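Long-range contact in CobC (Shigella flexneri 2a, PDB 6NRU), which probably removes the phosphate from adenosylcobalamin 5'-phosphate and alpha-ribazole 5'-phosphate, a step in assembling the nucleotide loop of vitamin B12: residues 50-64 with 141-153. Residues are numbered along the deposited sequence; the frame is centred on the assembly and turned at random.
Sequences FDLVLCSELERAQHT and YQHYQNILIVSHQ. With SO4 (sulfate ion), chain N.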
ATOM      1  N   PHE A  50      17.942   6.108   2.007  1.00 56.03           N
ATOM      2  CA  PHE A  50      17.084   5.446   2.977  1.00 54.88           C
ATOM      3  C   PHE A  50      17.920   4.813   4.084  1.00 54.75           C
ATOM      4  O   PHE A  50      19.086   4.453   3.889  1.00 55.32           O
ATOM      5  CB  PHE A  50      16.231   4.370   2.304  1.00 53.21           C
ATOM      6  CG  PHE A  50      15.409   4.871   1.149  1.00 52.37           C
ATOM      7  CD1 PHE A  50      14.207   5.521   1.368  1.00 50.22           C
ATOM      8  CD2 PHE A  50      15.835   4.679  -0.155  1.00 53.35           C
ATOM      9  CE1 PHE A  50      13.450   5.975   0.308  1.00 50.09           C
ATOM     10  CE2 PHE A  50      15.080   5.131  -1.220  1.00 52.70           C
ATOM     11  CZ  PHE A  50      13.886   5.779  -0.988  1.00 50.96           C
ATOM     12  N   ASP A  51      17.310   4.688   5.258  1.00 53.77           N
ATOM     13  CA  ASP A  51      17.904   3.965   6.371  1.00 55.20           C
ATOM     14  C   ASP A  51      16.989   2.874   6.902  1.00 54.89           C
ATOM     15  O   ASP A  51      17.355   2.194   7.870  1.00 58.47           O
ATOM     16  CB  ASP A  51      18.279   4.930   7.505  1.00 56.49           C
ATOM     17  CG  ASP A  51      17.215   5.976   7.759  1.00 57.44           C
ATOM     18  OD1 ASP A  51      17.484   6.921   8.533  1.00 59.52           O
ATOM     19  OD2 ASP A  51      16.111   5.856   7.187  1.00 56.59           O
ATOM     20  N   LEU A  52      15.820   2.680   6.295  1.00 51.69           N
ATOM     21  CA  LEU A  52      14.887   1.654   6.734  1.00 50.29           C
ATOM     22  C   LEU A  52      13.908   1.367   5.605  1.00 48.66           C
ATOM     23  O   LEU A  52      13.502   2.282   4.886  1.00 49.91           O
ATOM     24  CB  LEU A  52      14.132   2.090   7.996  1.00 38.61           C
ATOM     25  CG  LEU A  52      13.261   1.021   8.658  1.00 37.60           C
ATOM     26  CD1 LEU A  52      14.106  -0.172   9.099  1.00 38.35           C
ATOM     27  CD2 LEU A  52      12.501   1.609   9.831  1.00 37.90           C
ATOM     28  N   VAL A  53      13.540   0.098   5.452  1.00 45.82           N
ATOM     29  CA  VAL A  53      12.534  -0.317   4.481  1.00 41.62           C
ATOM     30  C   VAL A  53      11.503  -1.167   5.210  1.00 41.48           C
ATOM     31  O   VAL A  53      11.854  -2.173   5.837  1.00 43.01           O
ATOM     32  CB  VAL A  53      13.138  -1.099   3.304  1.00 38.09           C
ATOM     33  CG1 VAL A  53      12.033  -1.573   2.372  1.00 34.97           C
ATOM     34  CG2 VAL A  53      14.145  -0.241   2.549  1.00 38.48           C
ATOM     35  N   LEU A  54      10.242  -0.760   5.140  1.00 40.55           N
ATOM     36  CA  LEU A  54       9.127  -1.521   5.687  1.00 40.59           C
ATOM     37  C   LEU A  54       8.252  -1.981   4.531  1.00 42.90           C
ATOM     38  O   LEU A  54       7.852  -1.170   3.689  1.00 44.92           O
ATOM     39  CB  LEU A  54       8.315  -0.682   6.674  1.00 39.18           C
ATOM     40  CG  LEU A  54       9.118   0.105   7.713  1.00 39.33           C
ATOM     41  CD1 LEU A  54       8.195   0.956   8.569  1.00 38.98           C
ATOM     42  CD2 LEU A  54       9.940  -0.832   8.581  1.00 40.40           C
ATOM     43  N   CYS A  55       7.959  -3.275   4.489  1.00 42.27           N
ATOM     44  CA  CYS A  55       7.301  -3.882   3.345  1.00 41.07           C
ATOM     45  C   CYS A  55       6.185  -4.803   3.814  1.00 42.01           C
ATOM     46  O   CYS A  55       6.248  -5.377   4.905  1.00 43.61           O
ATOM     47  CB  CYS A  55       8.313  -4.660   2.492  1.00 39.93           C
ATOM     48  SG  CYS A  55       7.664  -5.353   0.969  1.00 39.72           S
ATOM     49  N   SER A  56       5.156  -4.932   2.985  1.00 41.33           N
ATOM     50  CA  SER A  56       4.094  -5.875   3.287  1.00 41.72           C
ATOM     51  C   SER A  56       4.573  -7.302   3.039  1.00 42.30           C
ATOM     52  O   SER A  56       5.574  -7.541   2.357  1.00 41.94           O
ATOM     53  CB  SER A  56       2.851  -5.574   2.450  1.00 41.00           C
ATOM     54  OG  SER A  56       2.781  -6.414   1.315  1.00 40.96           O
ATOM     55  N   GLU A  57       3.842  -8.261   3.614  1.00 44.05           N
ATOM     56  CA  GLU A  57       4.210  -9.666   3.460  1.00 45.38           C
ATOM     57  C   GLU A  57       4.003 -10.156   2.034  1.00 46.47           C
ATOM     58  O   GLU A  57       4.740 -11.034   1.571  1.00 48.05           O
ATOM     59  CB  GLU A  57       3.399 -10.540   4.416  1.00 45.74           C
ATOM     60  CG  GLU A  57       3.555 -10.211   5.883  1.00 47.58           C
ATOM     61  CD  GLU A  57       2.787 -11.173   6.767  1.00 50.65           C
ATOM     62  OE1 GLU A  57       1.749 -11.704   6.314  1.00 51.51           O
ATOM     63  OE2 GLU A  57       3.224 -11.407   7.910  1.00 52.62           O
ATOM     64  N   LEU A  58       3.007  -9.613   1.332  1.00 44.70           N
ATOM     65  CA  LEU A  58       2.627 -10.144   0.031  1.00 44.40           C
ATOM     66  C   LEU A  58       3.759  -9.970  -0.973  1.00 47.15           C
ATOM     67  O   LEU A  58       4.400  -8.918  -1.040  1.00 46.70           O
ATOM     68  CB  LEU A  58       1.355  -9.460  -0.463  1.00 41.34           C
ATOM     69  CG  LEU A  58       0.196  -9.483   0.538  1.00 38.21           C
ATOM     70  CD1 LEU A  58      -1.057  -8.919  -0.092  1.00 37.78           C
ATOM     71  CD2 LEU A  58      -0.052 -10.894   1.042  1.00 37.59           C
ATOM     72  N   GLU A  59       4.002 -11.023  -1.760  1.00 62.77           N
ATOM     73  CA  GLU A  59       5.221 -11.084  -2.560  1.00 62.56           C
ATOM     74  C   GLU A  59       5.245 -10.027  -3.655  1.00 60.67           C
ATOM     75  O   GLU A  59       6.329  -9.599  -4.067  1.00 59.97           O
ATOM     76  CB  GLU A  59       5.387 -12.480  -3.159  1.00 64.77           C
ATOM     77  CG  GLU A  59       6.839 -12.909  -3.279  1.00 66.14           C
ATOM     78  CD  GLU A  59       7.528 -12.986  -1.933  1.00 67.38           C
ATOM     79  OE1 GLU A  59       8.741 -12.695  -1.871  1.00 68.08           O
ATOM     80  OE2 GLU A  59       6.859 -13.343  -0.939  1.00 68.54           O
ATOM     81  N   ARG A  60       4.080  -9.586  -4.136  1.00 60.46           N
ATOM     82  CA  ARG A  60       4.076  -8.520  -5.132  1.00 60.90           C
ATOM     83  C   ARG A  60       4.697  -7.245  -4.578  1.00 59.31           C
ATOM     84  O   ARG A  60       5.311  -6.477  -5.328  1.00 59.83           O
ATOM     85  CB  ARG A  60       2.652  -8.255  -5.630  1.00 62.41           C
ATOM     86  CG  ARG A  60       1.706  -7.667  -4.597  1.00 61.12           C
ATOM     87  CD  ARG A  60       0.334  -8.301  -4.711  1.00 63.38           C
ATOM     88  NE  ARG A  60      -0.743  -7.347  -4.463  1.00 63.01           N
ATOM     89  CZ  ARG A  60      -1.867  -7.647  -3.820  1.00 63.58           C
ATOM     90  NH1 ARG A  60      -2.059  -8.876  -3.358  1.00 64.42           N
ATOM     91  NH2 ARG A  60      -2.799  -6.720  -3.640  1.00 63.87           N
ATOM     92  N   ALA A  61       4.564  -7.014  -3.268  1.00 56.98           N
ATOM     93  CA  ALA A  61       5.216  -5.875  -2.637  1.00 52.70           C
ATOM     94  C   ALA A  61       6.701  -6.136  -2.426  1.00 51.56           C
ATOM     95  O   ALA A  61       7.526  -5.236  -2.615  1.00 51.67           O
ATOM     96  CB  ALA A  61       4.535  -5.552  -1.308  1.00 50.96           C
ATOM     97  N   GLN A  62       7.056  -7.365  -2.044  1.00 51.59           N
ATOM     98  CA  GLN A  62       8.462  -7.700  -1.853  1.00 52.61           C
ATOM     99  C   GLN A  62       9.203  -7.758  -3.183  1.00 56.71           C
ATOM    100  O   GLN A  62      10.360  -7.331  -3.272  1.00 55.79           O
ATOM    101  CB  GLN A  62       8.585  -9.025  -1.104  1.00 52.46           C
ATOM    102  CG  GLN A  62       7.939  -8.998   0.268  1.00 52.41           C
ATOM    103  CD  GLN A  62       8.238 -10.235   1.077  1.00 55.42           C
ATOM    104  OE1 GLN A  62       9.342 -10.396   1.597  1.00 57.65           O
ATOM    105  NE2 GLN A  62       7.254 -11.120   1.195  1.00 56.27           N
ATOM    106  N   HIS A  63       8.555  -8.287  -4.227  1.00 60.06           N
ATOM    107  CA  HIS A  63       9.141  -8.240  -5.562  1.00 62.42           C
ATOM    108  C   HIS A  63       9.427  -6.804  -5.975  1.00 61.49           C
ATOM    109  O   HIS A  63      10.471  -6.514  -6.570  1.00 64.04           O
ATOM    110  CB  HIS A  63       8.208  -8.915  -6.569  1.00 43.58           C
ATOM    111  CG  HIS A  63       8.819  -9.133  -7.920  1.00 47.70           C
ATOM    112  ND1 HIS A  63       8.173  -9.826  -8.921  1.00 47.51           N
ATOM    113  CD2 HIS A  63      10.012  -8.755  -8.434  1.00 48.31           C
ATOM    114  CE1 HIS A  63       8.942  -9.861  -9.996  1.00 49.28           C
ATOM    115  NE2 HIS A  63      10.063  -9.216  -9.727  1.00 48.64           N
ATOM    116  N   THR A  64       8.512  -5.887  -5.658  1.00 57.99           N
ATOM    117  CA  THR A  64       8.740  -4.478  -5.952  1.00 56.44           C
ATOM    118  C   THR A  64       9.901  -3.930  -5.130  1.00 53.94           C
ATOM    119  O   THR A  64      10.795  -3.265  -5.667  1.00 55.91           O
ATOM    120  CB  THR A  64       7.461  -3.681  -5.692  1.00 57.33           C
ATOM    121  OG1 THR A  64       6.494  -3.985  -6.708  1.00 60.67           O
ATOM    122  CG2 THR A  64       7.746  -2.183  -5.698  1.00 58.01           C
ATOM    123  N   TYR A 141      10.247   3.688  15.428  1.00 50.47           N
ATOM    124  CA  TYR A 141      11.246   3.994  14.412  1.00 49.62           C
ATOM    125  C   TYR A 141      11.757   5.428  14.504  1.00 49.91           C
ATOM    126  O   TYR A 141      12.263   5.961  13.510  1.00 48.80           O
ATOM    127  CB  TYR A 141      10.679   3.749  13.016  1.00 47.23           C
ATOM    128  CG  TYR A 141      10.035   2.401  12.842  1.00 50.37           C
ATOM    129  CD1 TYR A 141      10.798   1.242  12.832  1.00 53.72           C
ATOM    130  CD2 TYR A 141       8.659   2.284  12.681  1.00 49.20           C
ATOM    131  CE1 TYR A 141      10.212   0.006  12.669  1.00 54.04           C
ATOM    132  CE2 TYR A 141       8.065   1.051  12.519  1.00 49.17           C
ATOM    133  CZ  TYR A 141       8.847  -0.084  12.514  1.00 51.54           C
ATOM    134  OH  TYR A 141       8.261  -1.317  12.354  1.00 52.09           O
ATOM    135  N   GLN A 142      11.648   6.057  15.677  1.00 51.93           N
ATOM    136  CA  GLN A 142      11.943   7.480  15.815  1.00 53.30           C
ATOM    137  C   GLN A 142      13.385   7.839  15.477  1.00 58.22           C
ATOM    138  O   GLN A 142      13.673   9.024  15.273  1.00 60.54           O
ATOM    139  CB  GLN A 142      11.628   7.938  17.237  1.00 55.94           C
ATOM    140  CG  GLN A 142      12.542   7.343  18.283  1.00 60.35           C
ATOM    141  CD  GLN A 142      12.055   7.597  19.693  1.00 62.44           C
ATOM    142  OE1 GLN A 142      12.386   6.853  20.618  1.00 62.81           O
ATOM    143  NE2 GLN A 142      11.267   8.653  19.868  1.00 60.02           N
ATOM    144  N   HIS A 143      14.290   6.869  15.409  1.00 60.74           N
ATOM    145  CA  HIS A 143      15.695   7.149  15.143  1.00 64.74           C
ATOM    146  C   HIS A 143      16.050   7.076  13.663  1.00 63.93           C
ATOM    147  O   HIS A 143      17.231   7.200  13.319  1.00 67.16           O
ATOM    148  CB  HIS A 143      16.577   6.185  15.939  1.00 68.87           C
ATOM    149  CG  HIS A 143      16.428   6.327  17.421  1.00 71.41           C
ATOM    150  ND1 HIS A 143      16.780   5.329  18.305  1.00 75.50           N
ATOM    151  CD2 HIS A 143      15.963   7.351  18.175  1.00 71.32           C
ATOM    152  CE1 HIS A 143      16.537   5.733  19.539  1.00 78.08           C
ATOM    153  NE2 HIS A 143      16.041   6.956  19.488  1.00 75.68           N
ATOM    154  N   TYR A 144      15.069   6.886  12.789  1.00 59.91           N
ATOM    155  CA  TYR A 144      15.291   6.833  11.354  1.00 59.68           C
ATOM    156  C   TYR A 144      14.778   8.111  10.703  1.00 61.53           C
ATOM    157  O   TYR A 144      13.871   8.772  11.218  1.00 60.58           O
ATOM    158  CB  TYR A 144      14.610   5.605  10.738  1.00 54.94           C
ATOM    159  CG  TYR A 144      15.124   4.296  11.295  1.00 56.08           C
ATOM    160  CD1 TYR A 144      16.151   3.604  10.664  1.00 57.64           C
ATOM    161  CD2 TYR A 144      14.592   3.758  12.460  1.00 56.32           C
ATOM    162  CE1 TYR A 144      16.629   2.411  11.174  1.00 60.10           C
ATOM    163  CE2 TYR A 144      15.065   2.567  12.978  1.00 59.21           C
ATOM    164  CZ  TYR A 144      16.082   1.897  12.332  1.00 62.02           C
ATOM    165  OH  TYR A 144      16.550   0.709  12.848  1.00 67.61           O
ATOM    166  N   GLN A 145      15.376   8.459   9.565  1.00 64.59           N
ATOM    167  CA  GLN A 145      15.086   9.711   8.877  1.00 65.29           C
ATOM    168  C   GLN A 145      14.341   9.533   7.565  1.00 61.26           C
ATOM    169  O   GLN A 145      13.473  10.347   7.245  1.00 59.91           O
ATOM    170  CB  GLN A 145      16.387  10.480   8.613  1.00 71.61           C
ATOM    171  CG  GLN A 145      16.947  11.198   9.836  1.00 76.77           C
ATOM    172  CD  GLN A 145      18.453  11.402   9.763  1.00 84.91           C
ATOM    173  OE1 GLN A 145      19.160  11.264  10.762  1.00 89.94           O
ATOM    174  NE2 GLN A 145      18.949  11.736   8.576  1.00 86.97           N
ATOM    175  N   ASN A 146      14.655   8.495   6.789  1.00 58.13           N
ATOM    176  CA  ASN A 146      14.046   8.272   5.476  1.00 55.96           C
ATOM    177  C   ASN A 146      13.621   6.812   5.380  1.00 53.21           C
ATOM    178  O   ASN A 146      14.390   5.956   4.937  1.00 56.39           O
ATOM    179  CB  ASN A 146      15.006   8.654   4.353  1.00 60.41           C
ATOM    180  CG  ASN A 146      15.274  10.145   4.302  1.00 62.96           C
ATOM    181  OD1 ASN A 146      14.491  10.912   3.739  1.00 60.58           O
ATOM    182  ND2 ASN A 146      16.385  10.565   4.897  1.00 67.72           N
ATOM    183  N   ILE A 147      12.386   6.539   5.783  1.00 47.45           N
ATOM    184  CA  ILE A 147      11.830   5.193   5.787  1.00 43.65           C
ATOM    185  C   ILE A 147      11.024   5.006   4.510  1.00 40.77           C
ATOM    186  O   ILE A 147      10.099   5.778   4.230  1.00 39.32           O
ATOM    187  CB  ILE A 147      10.959   4.954   7.029  1.00 40.78           C
ATOM    188  CG1 ILE A 147      11.729   5.340   8.295  1.00 41.95           C
ATOM    189  CG2 ILE A 147      10.491   3.511   7.084  1.00 39.81           C
ATOM    190  CD1 ILE A 147      10.890   5.322   9.551  1.00 40.42           C
ATOM    191  N   LEU A 148      11.377   3.987   3.732  1.00 40.46           N
ATOM    192  CA  LEU A 148      10.635   3.632   2.530  1.00 37.71           C
ATOM    193  C   LEU A 148       9.592   2.578   2.874  1.00 37.22           C
ATOM    194  O   LEU A 148       9.909   1.569   3.514  1.00 39.69           O
ATOM    195  CB  LEU A 148      11.574   3.106   1.446  1.00 37.89           C
ATOM    196  CG  LEU A 148      10.891   2.413   0.266  1.00 35.07           C
ATOM    197  CD1 LEU A 148      10.092   3.410  -0.570  1.00 32.67           C
ATOM    198  CD2 LEU A 148      11.907   1.673  -0.587  1.00 37.38           C
ATOM    199  N   ILE A 149       8.354   2.810   2.447  1.00 34.20           N
ATOM    200  CA  ILE A 149       7.244   1.901   2.707  1.00 32.58           C
ATOM    201  C   ILE A 149       6.745   1.360   1.375  1.00 32.95           C
ATOM    202  O   ILE A 149       6.312   2.130   0.508  1.00 32.91           O
ATOM    203  CB  ILE A 149       6.109   2.593   3.476  1.00 30.61           C
ATOM    204  CG1 ILE A 149       6.601   3.037   4.852  1.00 31.31           C
ATOM    205  CG2 ILE A 149       4.908   1.665   3.597  1.00 24.22           C
ATOM    206  CD1 ILE A 149       5.504   3.566   5.743  1.00 30.98           C
ATOM    207  N   VAL A 150       6.804   0.041   1.215  1.00 34.14           N
ATOM    208  CA  VAL A 150       6.313  -0.642   0.022  1.00 33.97           C
ATOM    209  C   VAL A 150       5.055  -1.400   0.423  1.00 34.72           C
ATOM    210  O   VAL A 150       5.119  -2.367   1.193  1.00 37.00           O
ATOM    211  CB  VAL A 150       7.364  -1.588  -0.574  1.00 35.15           C
ATOM    212  CG1 VAL A 150       6.891  -2.127  -1.915  1.00 35.21           C
ATOM    213  CG2 VAL A 150       8.706  -0.879  -0.716  1.00 35.68           C
ATOM    214  N   SER A 151       3.908  -0.966  -0.097  1.00 33.77           N
ATOM    215  CA  SER A 151       2.639  -1.555   0.305  1.00 33.01           C
ATOM    216  C   SER A 151       1.620  -1.514  -0.828  1.00 34.22           C
ATOM    217  O   SER A 151       1.978  -1.668  -2.002  1.00 36.75           O
ATOM    218  CB  SER A 151       2.088  -0.839   1.541  1.00 30.65           C
ATOM    219  OG  SER A 151       1.031  -1.577   2.130  1.00 31.17           O
ATOM    220  N   HIS A 152       0.353  -1.295  -0.484  1.00 32.39           N
ATOM    221  CA  HIS A 152      -0.758  -1.417  -1.414  1.00 31.28           C
ATOM    222  C   HIS A 152      -1.587  -0.141  -1.410  1.00 30.60           C
ATOM    223  O   HIS A 152      -1.403   0.750  -0.576  1.00 28.66           O
ATOM    224  CB  HIS A 152      -1.633  -2.625  -1.064  1.00 31.24           C
ATOM    225  CG  HIS A 152      -0.855  -3.886  -0.863  1.00 30.55           C
ATOM    226  ND1 HIS A 152      -0.642  -4.796  -1.875  1.00 31.77           N
ATOM    227  CD2 HIS A 152      -0.224  -4.382   0.227  1.00 30.71           C
ATOM    228  CE1 HIS A 152       0.081  -5.802  -1.416  1.00 32.63           C
ATOM    229  NE2 HIS A 152       0.348  -5.575  -0.142  1.00 31.95           N
ATOM    230  N   GLN A 153      -2.521  -0.075  -2.359  1.00 38.18           N
ATOM    231  CA  GLN A 153      -3.308   1.138  -2.559  1.00 40.73           C
ATOM    232  C   GLN A 153      -4.165   1.456  -1.338  1.00 40.42           C
ATOM    233  O   GLN A 153      -4.202   2.601  -0.873  1.00 36.81           O
ATOM    234  CB  GLN A 153      -4.176   0.984  -3.809  1.00 45.14           C
ATOM    235  CG  GLN A 153      -4.467   2.282  -4.533  1.00 49.23           C
ATOM    236  CD  GLN A 153      -5.361   3.197  -3.728  1.00 53.74           C
ATOM    237  OE1 GLN A 153      -5.104   4.396  -3.617  1.00 54.16           O
ATOM    238  NE2 GLN A 153      -6.418   2.632  -3.149  1.00 56.58           N
TER
HETATM  239  S   SO4 N 302      -4.655  -3.478  -6.063  1.00116.97           S
HETATM  240  O1  SO4 N 302      -5.585  -3.381  -4.942  1.00116.75           O
HETATM  241  O2  SO4 N 302      -5.325  -4.109  -7.196  1.00116.81           O
HETATM  242  O3  SO4 N 302      -4.207  -2.143  -6.443  1.00117.00           O
HETATM  243  O4  SO4 N 302      -3.498  -4.280  -5.673  1.00117.17           O
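The carboxylate of Asp51 takes hold of two successive backbone amides where strand 146-151 begins: Gln145 N gives its hydrogen to OD1 at 2.8 Å, on the syn side and nearly straight (170°), and Asn146 N reaches OD2 at 3.0 Å. A short acidic side chain suits this place, its two oxygens matching neighbouring N-H groups; chi1 of 42° sets CG between its own N and carbonyl carbon, directing the carboxylate toward Gln145 and Asn146. Asp51 N donates to Asn146 O. Leu52 lays CD2 over the centre of the Tyr144 ring, a CH-pi contact 4.0 Å from the centroid, while Leu54 CD1 sits over one face of the Tyr141 ring, toward its rim. Ile147 CG2 lies against both leucines. Strands 52-55 and 146-151 run parallel in the central sheet of the histidine phosphatase fold, bonded through Leu52 O, Leu148 O, Leu54 O and Val150 O. On the face carrying Cys55 and Val150, short side chains are consistent with the close approach of helix 59-69: Val150 CG1 meets Thr64 CG2. Past the strand ends, Ser56 OG and His152 NE2 share a hydrogen bond of 3.0 Å at the imidazole edge, which probably helps set the ring's rotation beside His11 and Glu84, the probable phosphohistidine and proton donor/acceptor. Leu58 CD1 packs 3.6 Å from His152 CE1, which also lies over one guanidinium face of Arg60, toward its rim, the planes 75° apart. Long and cationic, Arg60 suits reaching an anion: NH1 bonds Gly24 O, and NH2 donates to O4 of a sulfate, probably from the crystallisation liquor, at 3.3 Å.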